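Naphthalene dioxygenase small subunit (Rhodococcus sp., PDB 2B1X) forms the beta subunit of a Rieske non-heme iron oxygenase, naphthalene 1,2-dioxygenase, which dihydroxylates naphthalene. Local coordinates at residues Thr16-Met21 / Gly146-Met151. Sequence-based numbering, arbitrary orientation.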
ATOM      1  N   THR B  16     -26.647  21.972  -4.492  1.00 22.96           N
ATOM      2  CA  THR B  16     -25.335  21.523  -4.942  1.00 22.92           C
ATOM      3  C   THR B  16     -24.269  22.531  -4.502  1.00 22.72           C
ATOM      4  O   THR B  16     -23.278  22.141  -3.899  1.00 22.38           O
ATOM      5  CB  THR B  16     -25.347  21.255  -6.449  1.00 22.95           C
ATOM      6  OG1 THR B  16     -26.321  20.233  -6.720  1.00 22.38           O
ATOM      7  CG2 THR B  16     -24.016  20.631  -6.913  1.00 21.99           C
ATOM      8  N   GLU B  17     -24.529  23.825  -4.723  1.00 22.23           N
ATOM      9  CA  GLU B  17     -23.604  24.872  -4.312  1.00 22.15           C
ATOM     10  C   GLU B  17     -23.430  24.871  -2.799  1.00 21.13           C
ATOM     11  O   GLU B  17     -22.332  25.094  -2.301  1.00 21.02           O
ATOM     12  CB  GLU B  17     -24.013  26.247  -4.864  1.00 23.05           C
ATOM     13  CG  GLU B  17     -23.716  26.337  -6.374  1.00 27.13           C
ATOM     14  CD  GLU B  17     -23.949  27.705  -7.014  1.00 32.36           C
ATOM     15  OE1 GLU B  17     -24.727  28.540  -6.469  1.00 32.68           O
ATOM     16  OE2 GLU B  17     -23.359  27.935  -8.108  1.00 34.63           O
ATOM     17  N   TRP B  18     -24.511  24.603  -2.068  1.00 19.74           N
ATOM     18  CA  TRP B  18     -24.444  24.546  -0.610  1.00 18.90           C
ATOM     19  C   TRP B  18     -23.506  23.396  -0.182  1.00 17.81           C
ATOM     20  O   TRP B  18     -22.654  23.563   0.694  1.00 17.82           O
ATOM     21  CB  TRP B  18     -25.852  24.391  -0.030  1.00 18.37           C
ATOM     22  CG  TRP B  18     -25.930  24.529   1.467  1.00 20.37           C
ATOM     23  CD1 TRP B  18     -26.297  25.655   2.178  1.00 20.21           C
ATOM     24  CD2 TRP B  18     -25.662  23.510   2.437  1.00 18.91           C
ATOM     25  NE1 TRP B  18     -26.264  25.384   3.526  1.00 19.93           N
ATOM     26  CE2 TRP B  18     -25.876  24.078   3.712  1.00 20.51           C
ATOM     27  CE3 TRP B  18     -25.262  22.164   2.358  1.00 20.21           C
ATOM     28  CZ2 TRP B  18     -25.707  23.346   4.901  1.00 20.62           C
ATOM     29  CZ3 TRP B  18     -25.078  21.441   3.535  1.00 21.17           C
ATOM     30  CH2 TRP B  18     -25.305  22.038   4.792  1.00 20.34           C
ATOM     31  N   LEU B  19     -23.629  22.247  -0.828  1.00 17.28           N
ATOM     32  CA  LEU B  19     -22.780  21.107  -0.481  1.00 16.91           C
ATOM     33  C   LEU B  19     -21.309  21.394  -0.740  1.00 16.62           C
ATOM     34  O   LEU B  19     -20.429  20.981   0.033  1.00 16.86           O
ATOM     35  CB  LEU B  19     -23.201  19.856  -1.267  1.00 17.18           C
ATOM     36  CG  LEU B  19     -24.484  19.145  -0.872  1.00 17.66           C
ATOM     37  CD1 LEU B  19     -24.747  18.012  -1.812  1.00 18.15           C
ATOM     38  CD2 LEU B  19     -24.353  18.621   0.558  1.00 18.04           C
ATOM     39  N   TYR B  20     -21.028  22.101  -1.831  1.00 15.70           N
ATOM     40  CA  TYR B  20     -19.634  22.372  -2.171  1.00 15.62           C
ATOM     41  C   TYR B  20     -19.068  23.422  -1.222  1.00 15.55           C
ATOM     42  O   TYR B  20     -17.901  23.362  -0.872  1.00 15.93           O
ATOM     43  CB  TYR B  20     -19.479  22.807  -3.632  1.00 14.65           C
ATOM     44  CG  TYR B  20     -19.876  21.785  -4.667  1.00 14.90           C
ATOM     45  CD1 TYR B  20     -20.111  22.181  -5.975  1.00 14.26           C
ATOM     46  CD2 TYR B  20     -19.942  20.404  -4.374  1.00 15.70           C
ATOM     47  CE1 TYR B  20     -20.443  21.282  -6.961  1.00 14.76           C
ATOM     48  CE2 TYR B  20     -20.274  19.458  -5.386  1.00 14.46           C
ATOM     49  CZ  TYR B  20     -20.525  19.918  -6.672  1.00 16.20           C
ATOM     50  OH  TYR B  20     -20.863  19.063  -7.718  1.00 17.20           O
ATOM     51  N   MET B  21     -19.895  24.374  -0.807  1.00 15.78           N
ATOM     52  CA  MET B  21     -19.500  25.375   0.197  1.00 16.37           C
ATOM     53  C   MET B  21     -19.229  24.718   1.561  1.00 16.29           C
ATOM     54  O   MET B  21     -18.314  25.105   2.288  1.00 16.36           O
ATOM     55  CB  MET B  21     -20.598  26.435   0.310  1.00 16.52           C
ATOM     56  CG  MET B  21     -20.453  27.463   1.473  1.00 18.36           C
ATOM     57  SD  MET B  21     -21.042  26.815   3.084  1.00 24.02           S
ATOM     58  CE  MET B  21     -22.858  26.719   2.843  1.00 22.16           C
ATOM     59  N   GLY B 146     -33.937  31.177   5.682  1.00 33.34           N
ATOM     60  CA  GLY B 146     -33.713  32.416   4.962  1.00 33.89           C
ATOM     61  C   GLY B 146     -33.563  32.140   3.483  1.00 34.20           C
ATOM     62  O   GLY B 146     -34.427  31.505   2.872  1.00 35.17           O
ATOM     63  N   ASP B 147     -32.446  32.584   2.914  1.00 34.56           N
ATOM     64  CA  ASP B 147     -32.143  32.367   1.492  1.00 34.47           C
ATOM     65  C   ASP B 147     -31.159  31.223   1.255  1.00 33.80           C
ATOM     66  O   ASP B 147     -30.654  31.042   0.137  1.00 34.27           O
ATOM     67  CB  ASP B 147     -31.620  33.655   0.837  1.00 35.54           C
ATOM     68  CG  ASP B 147     -30.435  34.284   1.595  1.00 38.02           C
ATOM     69  OD1 ASP B 147     -30.021  33.756   2.661  1.00 40.38           O
ATOM     70  OD2 ASP B 147     -29.867  35.332   1.191  1.00 41.97           O
ATOM     71  N   SER B 148     -30.889  30.453   2.307  1.00 32.23           N
ATOM     72  CA  SER B 148     -30.028  29.285   2.217  1.00 30.47           C
ATOM     73  C   SER B 148     -30.635  28.032   2.875  1.00 28.98           C
ATOM     74  O   SER B 148     -31.856  27.848   2.896  1.00 28.55           O
ATOM     75  CB  SER B 148     -28.650  29.597   2.806  1.00 30.56           C
ATOM     76  OG  SER B 148     -27.666  28.801   2.173  1.00 30.73           O
ATOM     77  N   PHE B 149     -29.767  27.179   3.407  1.00 27.13           N
ATOM     78  CA  PHE B 149     -30.180  25.908   3.987  1.00 25.45           C
ATOM     79  C   PHE B 149     -29.419  25.628   5.266  1.00 24.66           C
ATOM     80  O   PHE B 149     -28.309  26.119   5.472  1.00 23.58           O
ATOM     81  CB  PHE B 149     -29.932  24.754   3.020  1.00 25.42           C
ATOM     82  CG  PHE B 149     -30.729  24.831   1.757  1.00 24.94           C
ATOM     83  CD1 PHE B 149     -30.183  25.386   0.609  1.00 25.04           C
ATOM     84  CD2 PHE B 149     -32.031  24.335   1.709  1.00 25.03           C
ATOM     85  CE1 PHE B 149     -30.926  25.453  -0.562  1.00 24.34           C
ATOM     86  CE2 PHE B 149     -32.763  24.393   0.547  1.00 23.97           C
ATOM     87  CZ  PHE B 149     -32.212  24.961  -0.588  1.00 24.48           C
ATOM     88  N   LEU B 150     -30.038  24.825   6.116  1.00 23.80           N
ATOM     89  CA  LEU B 150     -29.381  24.278   7.289  1.00 23.37           C
ATOM     90  C   LEU B 150     -29.519  22.775   7.249  1.00 22.84           C
ATOM     91  O   LEU B 150     -30.519  22.241   6.746  1.00 21.76           O
ATOM     92  CB  LEU B 150     -30.040  24.782   8.567  1.00 23.31           C
ATOM     93  CG  LEU B 150     -29.473  25.946   9.385  1.00 24.76           C
ATOM     94  CD1 LEU B 150     -28.602  26.908   8.591  1.00 25.67           C
ATOM     95  CD2 LEU B 150     -30.619  26.682  10.066  1.00 24.26           C
ATOM     96  N   MET B 151     -28.520  22.103   7.813  1.00 21.52           N
ATOM     97  CA  MET B 151     -28.526  20.658   7.879  1.00 21.38           C
ATOM     98  C   MET B 151     -29.164  20.186   9.172  1.00 19.53           C
ATOM     99  O   MET B 151     -28.646  20.432  10.259  1.00 18.76           O
ATOM    100  CB  MET B 151     -27.105  20.108   7.775  1.00 21.80           C
ATOM    101  CG  MET B 151     -27.038  18.578   7.639  1.00 24.75           C
ATOM    102  SD  MET B 151     -25.416  18.070   7.135  1.00 33.68           S
ATOM    103  CE  MET B 151     -24.523  18.281   8.749  1.00 24.65           C
TER
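Trp18 of the N-terminal helix 10-27 lays its indole against Ser148, Phe149 and Met151 at the start of strand 148-158, helix against curved sheet as in the NTF2-like fold of this family. CB already points toward the strand, and with CG anti to the backbone N (chi1 -171°) the indole continues across to it. Beyond CB and CG, CD1 meets Ser148 OG at 3.4 Å in the ring plane; a small polar residue suits this partly exposed end of the contact. NE1 comes next and donates a weak, bent hydrogen bond to Phe149 O (2.9 Å, 128°), so the buried indole keeps a polar partner. Phe149 CB sits over one face, 3.9 Å from the centroid of the five-membered ring, a CH-pi contact. The Phe149 ring, with CG beside its own backbone N, turns its edge to that face, T-shaped with planes at 86°, and reaches on toward Phe113 on strand 112-124. The opposite indole face is covered by Met21 CE from the next helical turn. A leucine in place of Trp18 would probably leave Phe149 O without this donor and open a gap beside Met151. Farther along, Trp18 CE2 and CZ2 pass the same Phe149 O (3.6 Å from CE2), and CH2 rests 4.0 Å from Met151 CB.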